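Local coordinates for LRR receptor-like serine/threonine-protein kinase RGI3 (Arabidopsis thaliana, PDB 5HZ0) that acts as a cell-surface receptor for RGF peptide hormones, which maintain the root stem cell niche, and pairs with SERK co-receptors once the peptide is bound, at residues A[74-85]-A[97-108]. The protein carries 5 engineered substitutions. Residues are numbered along the deposited sequence; the frame is centred on the assembly and turned at random.
Sequences SGDIPVEIFRLK and LEGHIPMEIGNL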
# COMPACT_ATOMS: atom_id res chain seq x y z
N SER A 74 -26.68 12.63 21.36
CA SER A 74 -25.76 12.07 22.36
C SER A 74 -26.53 11.31 23.42
O SER A 74 -27.73 11.06 23.29
CB SER A 74 -24.95 13.18 23.05
OG SER A 74 -24.50 14.15 22.12
N GLY A 75 -25.82 10.93 24.48
CA GLY A 75 -26.44 10.24 25.59
C GLY A 75 -26.80 8.82 25.21
O GLY A 75 -26.36 8.32 24.17
N ASP A 76 -27.61 8.17 26.04
CA ASP A 76 -27.97 6.79 25.78
C ASP A 76 -29.06 6.67 24.72
O ASP A 76 -29.58 7.67 24.22
CB ASP A 76 -28.43 6.11 27.07
CG ASP A 76 -27.28 5.87 28.04
OD1 ASP A 76 -26.17 6.37 27.78
OD2 ASP A 76 -27.49 5.17 29.06
N ILE A 77 -29.38 5.43 24.38
CA ILE A 77 -30.60 5.15 23.65
C ILE A 77 -31.63 4.85 24.72
O ILE A 77 -31.55 3.82 25.38
CB ILE A 77 -30.44 3.90 22.78
CG1 ILE A 77 -29.25 4.05 21.83
CG2 ILE A 77 -31.74 3.61 22.02
CD1 ILE A 77 -28.89 2.79 21.08
N PRO A 78 -32.58 5.77 24.92
CA PRO A 78 -33.55 5.63 26.02
C PRO A 78 -34.30 4.30 25.93
O PRO A 78 -34.78 3.97 24.85
CB PRO A 78 -34.52 6.79 25.77
CG PRO A 78 -33.70 7.80 25.05
CD PRO A 78 -32.79 7.01 24.15
N VAL A 79 -34.37 3.55 27.03
CA VAL A 79 -35.04 2.25 27.05
C VAL A 79 -36.54 2.37 26.72
O VAL A 79 -37.17 1.41 26.26
CB VAL A 79 -34.87 1.54 28.42
CG1 VAL A 79 -35.80 2.14 29.45
CG2 VAL A 79 -35.16 0.07 28.30
N GLU A 80 -37.09 3.56 26.94
CA GLU A 80 -38.49 3.83 26.64
C GLU A 80 -38.74 3.74 25.12
O GLU A 80 -39.86 3.46 24.68
CB GLU A 80 -38.90 5.19 27.19
CG GLU A 80 -39.00 5.26 28.72
CD GLU A 80 -37.66 5.10 29.44
OE1 GLU A 80 -36.60 5.19 28.78
OE2 GLU A 80 -37.66 4.87 30.67
N ILE A 81 -37.69 3.98 24.34
CA ILE A 81 -37.75 3.80 22.89
C ILE A 81 -38.21 2.39 22.55
O ILE A 81 -38.88 2.16 21.54
CB ILE A 81 -36.38 4.09 22.23
CG1 ILE A 81 -36.42 5.38 21.42
CG2 ILE A 81 -35.93 2.93 21.34
CD1 ILE A 81 -35.08 5.72 20.79
N PHE A 82 -37.88 1.45 23.43
CA PHE A 82 -38.19 0.04 23.21
C PHE A 82 -39.59 -0.34 23.67
O PHE A 82 -39.99 -1.50 23.54
CB PHE A 82 -37.12 -0.83 23.86
CG PHE A 82 -35.75 -0.54 23.35
CD1 PHE A 82 -35.40 -0.87 22.05
CD2 PHE A 82 -34.81 0.08 24.15
CE1 PHE A 82 -34.14 -0.59 21.57
CE2 PHE A 82 -33.56 0.36 23.67
CZ PHE A 82 -33.22 0.02 22.38
N ARG A 83 -40.32 0.64 24.19
CA ARG A 83 -41.73 0.45 24.51
C ARG A 83 -42.58 0.44 23.24
O ARG A 83 -43.75 0.03 23.28
CB ARG A 83 -42.23 1.54 25.46
CG ARG A 83 -41.55 1.52 26.82
CD ARG A 83 -41.98 2.69 27.69
NE ARG A 83 -41.54 2.52 29.07
CZ ARG A 83 -41.69 3.45 30.02
NH1 ARG A 83 -42.27 4.60 29.72
NH2 ARG A 83 -41.27 3.21 31.25
N LEU A 84 -42.00 0.81 22.11
CA LEU A 84 -42.81 0.96 20.92
C LEU A 84 -42.88 -0.39 20.25
O LEU A 84 -42.01 -0.76 19.48
CB LEU A 84 -42.13 1.95 19.97
CG LEU A 84 -41.66 3.28 20.54
CD1 LEU A 84 -40.96 4.10 19.48
CD2 LEU A 84 -42.82 4.04 21.12
N LYS A 85 -44.00 -1.08 20.44
CA LYS A 85 -44.13 -2.48 20.06
C LYS A 85 -44.49 -2.58 18.58
O LYS A 85 -44.49 -3.66 17.99
CB LYS A 85 -45.18 -3.15 20.97
CG LYS A 85 -45.40 -4.65 20.76
CD LYS A 85 -44.54 -5.51 21.69
CE LYS A 85 -44.74 -7.00 21.40
NZ LYS A 85 -46.18 -7.39 21.19
N LEU A 97 -24.33 8.64 19.95
CA LEU A 97 -24.91 7.82 21.00
C LEU A 97 -23.93 6.93 21.73
O LEU A 97 -23.05 6.31 21.12
CB LEU A 97 -26.04 6.98 20.42
CG LEU A 97 -27.12 7.88 19.85
CD1 LEU A 97 -27.95 7.18 18.78
CD2 LEU A 97 -27.99 8.37 21.00
N GLU A 98 -24.07 6.86 23.05
CA GLU A 98 -23.22 5.99 23.85
C GLU A 98 -24.03 5.06 24.74
O GLU A 98 -25.26 5.11 24.75
CB GLU A 98 -22.24 6.80 24.68
CG GLU A 98 -22.82 8.07 25.24
CD GLU A 98 -21.92 8.69 26.31
OE1 GLU A 98 -22.14 9.88 26.64
OE2 GLU A 98 -21.00 7.99 26.81
N GLY A 99 -23.34 4.21 25.47
CA GLY A 99 -24.01 3.24 26.32
C GLY A 99 -24.21 1.88 25.69
O GLY A 99 -23.73 1.60 24.59
N HIS A 100 -24.90 1.02 26.42
CA HIS A 100 -25.24 -0.31 25.95
C HIS A 100 -26.47 -0.31 25.06
O HIS A 100 -27.30 0.60 25.10
CB HIS A 100 -25.49 -1.26 27.13
CG HIS A 100 -24.27 -1.56 27.92
ND1 HIS A 100 -23.83 -2.86 28.15
CD2 HIS A 100 -23.38 -0.76 28.56
CE1 HIS A 100 -22.74 -2.83 28.88
NE2 HIS A 100 -22.43 -1.57 29.14
N ILE A 101 -26.57 -1.34 24.22
CA ILE A 101 -27.83 -1.67 23.60
C ILE A 101 -28.64 -2.34 24.71
O ILE A 101 -28.23 -3.38 25.25
CB ILE A 101 -27.62 -2.61 22.42
CG1 ILE A 101 -26.90 -1.87 21.29
CG2 ILE A 101 -28.95 -3.14 21.92
CD1 ILE A 101 -26.15 -2.79 20.33
N PRO A 102 -29.75 -1.71 25.11
CA PRO A 102 -30.52 -2.24 26.25
C PRO A 102 -31.08 -3.62 25.93
O PRO A 102 -31.35 -3.89 24.76
CB PRO A 102 -31.66 -1.22 26.39
CG PRO A 102 -31.10 0.04 25.79
CD PRO A 102 -30.28 -0.42 24.64
N MET A 103 -31.23 -4.47 26.95
CA MET A 103 -31.84 -5.79 26.79
C MET A 103 -33.25 -5.68 26.22
O MET A 103 -33.69 -6.52 25.42
CB MET A 103 -31.88 -6.49 28.15
CG MET A 103 -32.36 -7.95 28.13
SD MET A 103 -31.11 -9.12 27.53
CE MET A 103 -31.82 -10.68 28.06
N GLU A 104 -33.95 -4.62 26.59
CA GLU A 104 -35.34 -4.43 26.21
C GLU A 104 -35.52 -4.32 24.68
O GLU A 104 -36.66 -4.25 24.19
CB GLU A 104 -35.95 -3.22 26.91
CG GLU A 104 -36.06 -3.36 28.43
CD GLU A 104 -34.72 -3.26 29.14
OE1 GLU A 104 -33.76 -2.71 28.56
OE2 GLU A 104 -34.62 -3.76 30.28
N ILE A 105 -34.40 -4.28 23.95
CA ILE A 105 -34.42 -4.37 22.50
C ILE A 105 -35.24 -5.58 22.08
O ILE A 105 -35.98 -5.53 21.09
CB ILE A 105 -32.98 -4.49 21.91
CG1 ILE A 105 -33.01 -4.50 20.38
CG2 ILE A 105 -32.28 -5.75 22.38
CD1 ILE A 105 -32.84 -3.15 19.72
N GLY A 106 -35.15 -6.66 22.86
CA GLY A 106 -35.84 -7.89 22.53
C GLY A 106 -37.35 -7.76 22.54
O GLY A 106 -38.05 -8.64 22.06
N ASN A 107 -37.85 -6.66 23.09
CA ASN A 107 -39.29 -6.44 23.17
C ASN A 107 -39.92 -5.88 21.90
O ASN A 107 -41.15 -5.88 21.78
CB ASN A 107 -39.64 -5.55 24.36
CG ASN A 107 -39.77 -6.33 25.66
OD1 ASN A 107 -40.20 -7.48 25.67
ND2 ASN A 107 -39.40 -5.70 26.77
N LEU A 108 -39.11 -5.44 20.94
CA LEU A 108 -39.72 -4.87 19.76
C LEU A 108 -39.91 -6.05 18.84
O LEU A 108 -39.05 -6.36 18.03
CB LEU A 108 -38.75 -3.90 19.08
CG LEU A 108 -38.21 -2.69 19.82
CD1 LEU A 108 -37.27 -1.90 18.92
CD2 LEU A 108 -39.33 -1.81 20.32
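Phe82 has more of its surface covered by 97-108 than any other residue of 74-85, its ring wedged among Pro102, Ile105 and Leu108. The backbone of Ile105 lies over one face: its CA sits 4.1 Å from the ring centroid of Phe82 and 30° off the normal, an off-centre CH-pi contact. Leu108 CD1 meets the ring edge in its plane, 3.8 Å from Phe82 CD1, while Pro102 crosses the Phe82 side chain at about a right angle and brings its CG close to Phe82 CE2. Ile81 CG2, from the ring's own segment, covers the opposite face 3.8 Å above the plane. With CG beside the backbone N (chi1 -58°), Phe82 reaches across to the 103-107 turn. Cut back to an alanine, this position is likely to leave a gap between the two coils, with Pro102 and Leu108 deprived of the ring they share.

At the other end, Glu98 N donates a hydrogen bond to Gly75 O (2.9 Å, 170° at the hydrogen). Asp76 CA lies 3.4 Å from Glu98 O in a nearly straight CA-H...O contact.

Further out, backbone hydrogen bonds join Ser74 to Gly51 and Gly99 to Ser122, carrying the stack onward. Nearest CA pairs are shifted from repeat equivalence (Phe82 faces Ile105, not Gly106), yet the matching SGxIP and EGxIP runs, each followed by a 3-10 turn, mark consecutive plant-type leucine-rich repeats of a receptor solenoid.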